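Local structure of HicB3 antitoxin (Yersinia pestis, 4P78) at residues 1-9 with 15-23. The protein is the antitoxin of the HicA3-HicB3 toxin-antitoxin system, and probably neutralises the HicA3 toxin by binding it directly. Residues are numbered along the deposited sequence; the frame is centred on the assembly and turned at random.
Sequences MIYPIFIFK and DGYFPDIDG
Strands 2-9 and 14-17 form the antiparallel hairpin at the centre of the HicB3 sheet, paired through Phe6 with Tyr17 and Phe8 with Asp15. Each pair exchanges two backbone hydrogen bonds; Phe6 N to Tyr17 O (2.9 Å) is almost straight, at 172°. Between them Gly16 brings its CA to 3.0 Å from Phe6 O, a CH...O approach too close for a side chain on that side.

Tyr17 joins Phe6 and Phe8 in an aromatic cluster on one face. Its CG sits between backbone N and carbonyl carbon (chi1 49°), which swings the ring over the neighbouring strand. Phe6 CB lies over the tyrosine face, while Phe8 CE2 meets Tyr17 CE2 at 3.5 Å, the two rings barely overlapping. The rigid, puckered ring of Pro19 lays its CB over the Phe6 face, 3.7 Å from the centroid. Helix 70-75 and the HicA3 toxin chain pack on this face. On the other, which faces helix 31-52, the branched Ile5 sets CG2 over the Phe18 ring, 3.9 Å from its centroid.

Past the pairing, Phe18 to Ile21 make a type I turn. A water ties strand 2-9 to the turn, donating to Pro4 O (2.9 Å) and Asp20 OD2 and accepting from Asp20 N; Tyr66 also bonds OD2. Asp15 OD2 hydrogen-bonds Ser50 OG of the HicA3 toxin chain. The hairpin supplies the two inner strands of the four-stranded antiparallel sheet backed by helix 31-52, as in the HicB-like antitoxin domain.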
ATOM      1  N   MET A   1      -7.629 -11.942  -7.404  1.00 46.26           N
ATOM      2  CA  MET A   1      -7.405 -11.636  -5.998  1.00 42.51           C
ATOM      3  C   MET A   1      -6.375 -10.514  -5.821  1.00 44.60           C
ATOM      4  O   MET A   1      -5.342 -10.489  -6.505  1.00 37.13           O
ATOM      5  CB  MET A   1      -6.956 -12.894  -5.253  1.00 47.26           C
ATOM      6  CG  MET A   1      -6.551 -12.650  -3.811  1.00 46.78           C
ATOM      7  SD  MET A   1      -6.439 -14.187  -2.889  1.00 56.25           S
ATOM      8  CE  MET A   1      -5.584 -15.229  -4.073  1.00 54.81           C
ATOM      9  N   ILE A   2      -6.677  -9.584  -4.913  1.00 41.07           N
ATOM     10  CA  ILE A   2      -5.792  -8.462  -4.618  1.00 36.64           C
ATOM     11  C   ILE A   2      -4.656  -8.880  -3.699  1.00 31.58           C
ATOM     12  O   ILE A   2      -4.889  -9.392  -2.607  1.00 33.26           O
ATOM     13  CB  ILE A   2      -6.541  -7.287  -3.952  1.00 37.78           C
ATOM     14  CG1 ILE A   2      -7.642  -6.760  -4.861  1.00 42.58           C
ATOM     15  CG2 ILE A   2      -5.578  -6.135  -3.660  1.00 34.93           C
ATOM     16  CD1 ILE A   2      -7.097  -6.029  -6.050  1.00 48.40           C
ATOM     17  N   TYR A   3      -3.424  -8.642  -4.140  1.00 30.65           N
ATOM     18  CA  TYR A   3      -2.259  -8.919  -3.319  1.00 28.21           C
ATOM     19  C   TYR A   3      -1.512  -7.657  -2.928  1.00 24.99           C
ATOM     20  O   TYR A   3      -1.399  -6.718  -3.719  1.00 27.21           O
ATOM     21  CB  TYR A   3      -1.304  -9.869  -4.045  1.00 33.38           C
ATOM     22  CG  TYR A   3      -1.615 -11.323  -3.821  1.00 38.76           C
ATOM     23  CD1 TYR A   3      -2.465 -12.014  -4.675  1.00 41.43           C
ATOM     24  CD2 TYR A   3      -1.053 -12.011  -2.752  1.00 39.14           C
ATOM     25  CE1 TYR A   3      -2.745 -13.355  -4.462  1.00 40.31           C
ATOM     26  CE2 TYR A   3      -1.324 -13.343  -2.540  1.00 38.96           C
ATOM     27  CZ  TYR A   3      -2.168 -14.013  -3.395  1.00 43.71           C
ATOM     28  OH  TYR A   3      -2.432 -15.352  -3.169  1.00 48.14           O
ATOM     29  N   PRO A   4      -0.988  -7.639  -1.698  1.00 25.71           N
ATOM     30  CA  PRO A   4      -0.107  -6.550  -1.265  1.00 24.26           C
ATOM     31  C   PRO A   4       1.277  -6.711  -1.858  1.00 24.78           C
ATOM     32  O   PRO A   4       1.751  -7.850  -1.975  1.00 22.89           O
ATOM     33  CB  PRO A   4      -0.053  -6.712   0.247  1.00 22.01           C
ATOM     34  CG  PRO A   4      -0.319  -8.190   0.475  1.00 25.87           C
ATOM     35  CD  PRO A   4      -1.237  -8.629  -0.630  1.00 24.83           C
ATOM     36  N   ILE A   5       1.901  -5.600  -2.236  1.00 21.33           N
ATOM     37  CA  ILE A   5       3.325  -5.586  -2.561  1.00 21.03           C
ATOM     38  C   ILE A   5       4.006  -4.493  -1.746  1.00 20.87           C
ATOM     39  O   ILE A   5       3.378  -3.497  -1.390  1.00 23.96           O
ATOM     40  CB  ILE A   5       3.586  -5.360  -4.071  1.00 22.58           C
ATOM     41  CG1 ILE A   5       2.875  -4.099  -4.565  1.00 21.83           C
ATOM     42  CG2 ILE A   5       3.157  -6.598  -4.897  1.00 22.26           C
ATOM     43  CD1 ILE A   5       3.268  -3.694  -5.985  1.00 23.77           C
ATOM     44  N   PHE A   6       5.274  -4.700  -1.410  1.00 20.49           N
ATOM     45  CA  PHE A   6       6.081  -3.670  -0.762  1.00 21.07           C
ATOM     46  C   PHE A   6       6.997  -3.121  -1.835  1.00 23.59           C
ATOM     47  O   PHE A   6       7.715  -3.895  -2.471  1.00 22.49           O
ATOM     48  CB  PHE A   6       6.922  -4.225   0.404  1.00 21.82           C
ATOM     49  CG  PHE A   6       6.141  -4.567   1.639  1.00 18.64           C
ATOM     50  CD1 PHE A   6       4.770  -4.374   1.706  1.00 19.51           C
ATOM     51  CD2 PHE A   6       6.793  -5.068   2.752  1.00 21.16           C
ATOM     52  CE1 PHE A   6       4.076  -4.689   2.851  1.00 22.08           C
ATOM     53  CE2 PHE A   6       6.099  -5.378   3.904  1.00 20.46           C
ATOM     54  CZ  PHE A   6       4.743  -5.186   3.951  1.00 20.21           C
ATOM     55  N   ILE A   7       6.980  -1.808  -2.075  1.00 23.31           N
ATOM     56  CA  ILE A   7       7.888  -1.277  -3.072  1.00 22.11           C
ATOM     57  C   ILE A   7       8.767  -0.137  -2.559  1.00 27.77           C
ATOM     58  O   ILE A   7       8.429   0.575  -1.609  1.00 27.56           O
ATOM     59  CB  ILE A   7       7.139  -0.803  -4.338  1.00 23.69           C
ATOM     60  CG1 ILE A   7       6.344   0.461  -4.082  1.00 28.86           C
ATOM     61  CG2 ILE A   7       6.242  -1.903  -4.889  1.00 27.46           C
ATOM     62  CD1 ILE A   7       5.682   0.985  -5.333  1.00 33.50           C
ATOM     63  N   PHE A   8       9.899   0.018  -3.233  1.00 23.83           N
ATOM     64  CA  PHE A   8      10.975   0.893  -2.804  1.00 25.08           C
ATOM     65  C   PHE A   8      11.492   1.645  -4.010  1.00 26.43           C
ATOM     66  O   PHE A   8      11.588   1.083  -5.104  1.00 26.22           O
ATOM     67  CB  PHE A   8      12.103   0.086  -2.154  1.00 22.07           C
ATOM     68  CG  PHE A   8      11.647  -0.768  -1.025  1.00 27.28           C
ATOM     69  CD1 PHE A   8      11.695  -0.300   0.279  1.00 26.07           C
ATOM     70  CD2 PHE A   8      11.145  -2.040  -1.262  1.00 23.89           C
ATOM     71  CE1 PHE A   8      11.266  -1.096   1.326  1.00 25.31           C
ATOM     72  CE2 PHE A   8      10.706  -2.823  -0.217  1.00 21.98           C
ATOM     73  CZ  PHE A   8      10.764  -2.344   1.080  1.00 22.37           C
ATOM     74  N   LYS A   9      11.816   2.915  -3.818  1.00 29.44           N
ATOM     75  CA  LYS A   9      12.327   3.743  -4.909  1.00 32.66           C
ATOM     76  C   LYS A   9      13.734   3.323  -5.349  1.00 31.26           C
ATOM     77  O   LYS A   9      14.594   3.068  -4.515  1.00 32.63           O
ATOM     78  CB  LYS A   9      12.331   5.208  -4.490  1.00 32.76           C
ATOM     79  CG  LYS A   9      11.541   6.104  -5.413  1.00 39.47           C
ATOM     80  CD  LYS A   9      12.190   6.171  -6.762  1.00 40.75           C
ATOM     81  CE  LYS A   9      11.218   6.647  -7.832  1.00 40.80           C
ATOM     82  NZ  LYS A   9      11.795   6.428  -9.191  1.00 43.16           N
ATOM     83  N   ASP A  15      11.410  -1.062  -7.164  1.00 24.44           N
ATOM     84  CA  ASP A  15      11.374  -2.516  -7.062  1.00 24.30           C
ATOM     85  C   ASP A  15      10.741  -2.912  -5.740  1.00 22.70           C
ATOM     86  O   ASP A  15      10.408  -2.047  -4.922  1.00 24.60           O
ATOM     87  CB  ASP A  15      12.777  -3.118  -7.229  1.00 22.06           C
ATOM     88  CG  ASP A  15      13.774  -2.626  -6.186  1.00 27.32           C
ATOM     89  OD1 ASP A  15      14.984  -2.646  -6.485  1.00 27.30           O
ATOM     90  OD2 ASP A  15      13.374  -2.245  -5.062  1.00 26.46           O
ATOM     91  N   GLY A  16      10.549  -4.211  -5.534  1.00 20.88           N
ATOM     92  CA  GLY A  16      10.037  -4.688  -4.271  1.00 20.32           C
ATOM     93  C   GLY A  16       9.723  -6.164  -4.301  1.00 22.31           C
ATOM     94  O   GLY A  16      10.276  -6.902  -5.109  1.00 20.58           O
ATOM     95  N   TYR A  17       8.823  -6.585  -3.420  1.00 21.75           N
ATOM     96  CA  TYR A  17       8.505  -8.000  -3.258  1.00 24.26           C
ATOM     97  C   TYR A  17       7.097  -8.153  -2.698  1.00 22.97           C
ATOM     98  O   TYR A  17       6.498  -7.175  -2.235  1.00 20.32           O
ATOM     99  CB  TYR A  17       9.529  -8.683  -2.335  1.00 20.00           C
ATOM    100  CG  TYR A  17       9.773  -7.928  -1.039  1.00 21.48           C
ATOM    101  CD1 TYR A  17       8.959  -8.138   0.078  1.00 20.98           C
ATOM    102  CD2 TYR A  17      10.815  -7.004  -0.930  1.00 20.31           C
ATOM    103  CE1 TYR A  17       9.174  -7.447   1.264  1.00 21.32           C
ATOM    104  CE2 TYR A  17      11.030  -6.302   0.248  1.00 20.08           C
ATOM    105  CZ  TYR A  17      10.206  -6.528   1.341  1.00 21.59           C
ATOM    106  OH  TYR A  17      10.425  -5.843   2.514  1.00 21.75           O
ATOM    107  N   PHE A  18       6.565  -9.369  -2.781  1.00 20.06           N
ATOM    108  CA  PHE A  18       5.323  -9.725  -2.108  1.00 22.87           C
ATOM    109  C   PHE A  18       5.646 -10.062  -0.663  1.00 22.48           C
ATOM    110  O   PHE A  18       6.390 -11.011  -0.406  1.00 21.63           O
ATOM    111  CB  PHE A  18       4.650 -10.931  -2.779  1.00 21.39           C
ATOM    112  CG  PHE A  18       4.147 -10.670  -4.185  1.00 24.28           C
ATOM    113  CD1 PHE A  18       2.834 -10.267  -4.408  1.00 22.36           C
ATOM    114  CD2 PHE A  18       4.971 -10.862  -5.279  1.00 23.00           C
ATOM    115  CE1 PHE A  18       2.362 -10.059  -5.690  1.00 21.21           C
ATOM    116  CE2 PHE A  18       4.501 -10.647  -6.564  1.00 23.53           C
ATOM    117  CZ  PHE A  18       3.195 -10.248  -6.768  1.00 24.67           C
ATOM    118  N   PRO A  19       5.098  -9.300   0.293  1.00 24.38           N
ATOM    119  CA  PRO A  19       5.401  -9.622   1.695  1.00 21.52           C
ATOM    120  C   PRO A  19       4.865 -10.998   2.119  1.00 21.82           C
ATOM    121  O   PRO A  19       5.373 -11.572   3.071  1.00 25.20           O
ATOM    122  CB  PRO A  19       4.699  -8.493   2.471  1.00 23.28           C
ATOM    123  CG  PRO A  19       3.567  -8.076   1.571  1.00 23.72           C
ATOM    124  CD  PRO A  19       4.161  -8.168   0.178  1.00 23.02           C
ATOM    125  N   ASP A  20       3.865 -11.524   1.423  1.00 20.89           N
ATOM    126  CA  ASP A  20       3.353 -12.858   1.747  1.00 24.14           C
ATOM    127  C   ASP A  20       4.060 -13.974   0.968  1.00 28.73           C
ATOM    128  O   ASP A  20       3.806 -15.164   1.189  1.00 26.72           O
ATOM    129  CB  ASP A  20       1.858 -12.939   1.473  1.00 22.64           C
ATOM    130  CG  ASP A  20       1.069 -11.926   2.290  1.00 32.00           C
ATOM    131  OD1 ASP A  20       1.073 -12.023   3.531  1.00 34.37           O
ATOM    132  OD2 ASP A  20       0.473 -11.020   1.684  1.00 30.44           O
ATOM    133  N   ILE A  21       4.923 -13.598   0.038  1.00 22.70           N
ATOM    134  CA  ILE A  21       5.573 -14.603  -0.793  1.00 25.46           C
ATOM    135  C   ILE A  21       7.080 -14.401  -0.711  1.00 26.20           C
ATOM    136  O   ILE A  21       7.652 -13.629  -1.483  1.00 24.68           O
ATOM    137  CB  ILE A  21       5.068 -14.532  -2.251  1.00 23.81           C
ATOM    138  CG1 ILE A  21       3.542 -14.349  -2.263  1.00 25.06           C
ATOM    139  CG2 ILE A  21       5.468 -15.781  -3.027  1.00 24.99           C
ATOM    140  CD1 ILE A  21       2.946 -14.311  -3.645  1.00 26.31           C
ATOM    141  N   ASP A  22       7.693 -15.057   0.276  1.00 26.65           N
ATOM    142  CA  ASP A  22       9.131 -14.975   0.506  1.00 29.15           C
ATOM    143  C   ASP A  22       9.906 -15.337  -0.747  1.00 26.90           C
ATOM    144  O   ASP A  22       9.740 -16.434  -1.278  1.00 25.64           O
ATOM    145  CB  ASP A  22       9.570 -15.917   1.635  1.00 35.61           C
ATOM    146  CG  ASP A  22       9.283 -15.362   3.017  1.00 43.43           C
ATOM    147  OD1 ASP A  22       9.132 -14.124   3.183  1.00 37.53           O
ATOM    148  OD2 ASP A  22       9.224 -16.185   3.949  1.00 45.08           O
ATOM    149  N   GLY A  23      10.752 -14.416  -1.194  1.00 26.05           N
ATOM    150  CA  GLY A  23      11.656 -14.657  -2.306  1.00 23.87           C
ATOM    151  C   GLY A  23      11.133 -14.166  -3.639  1.00 22.01           C
ATOM    152  O   GLY A  23      11.828 -14.244  -4.657  1.00 21.50           O
TER
HETATM  153  O   HOH W   1       2.017 -10.439  -0.801  1.00 21.39           O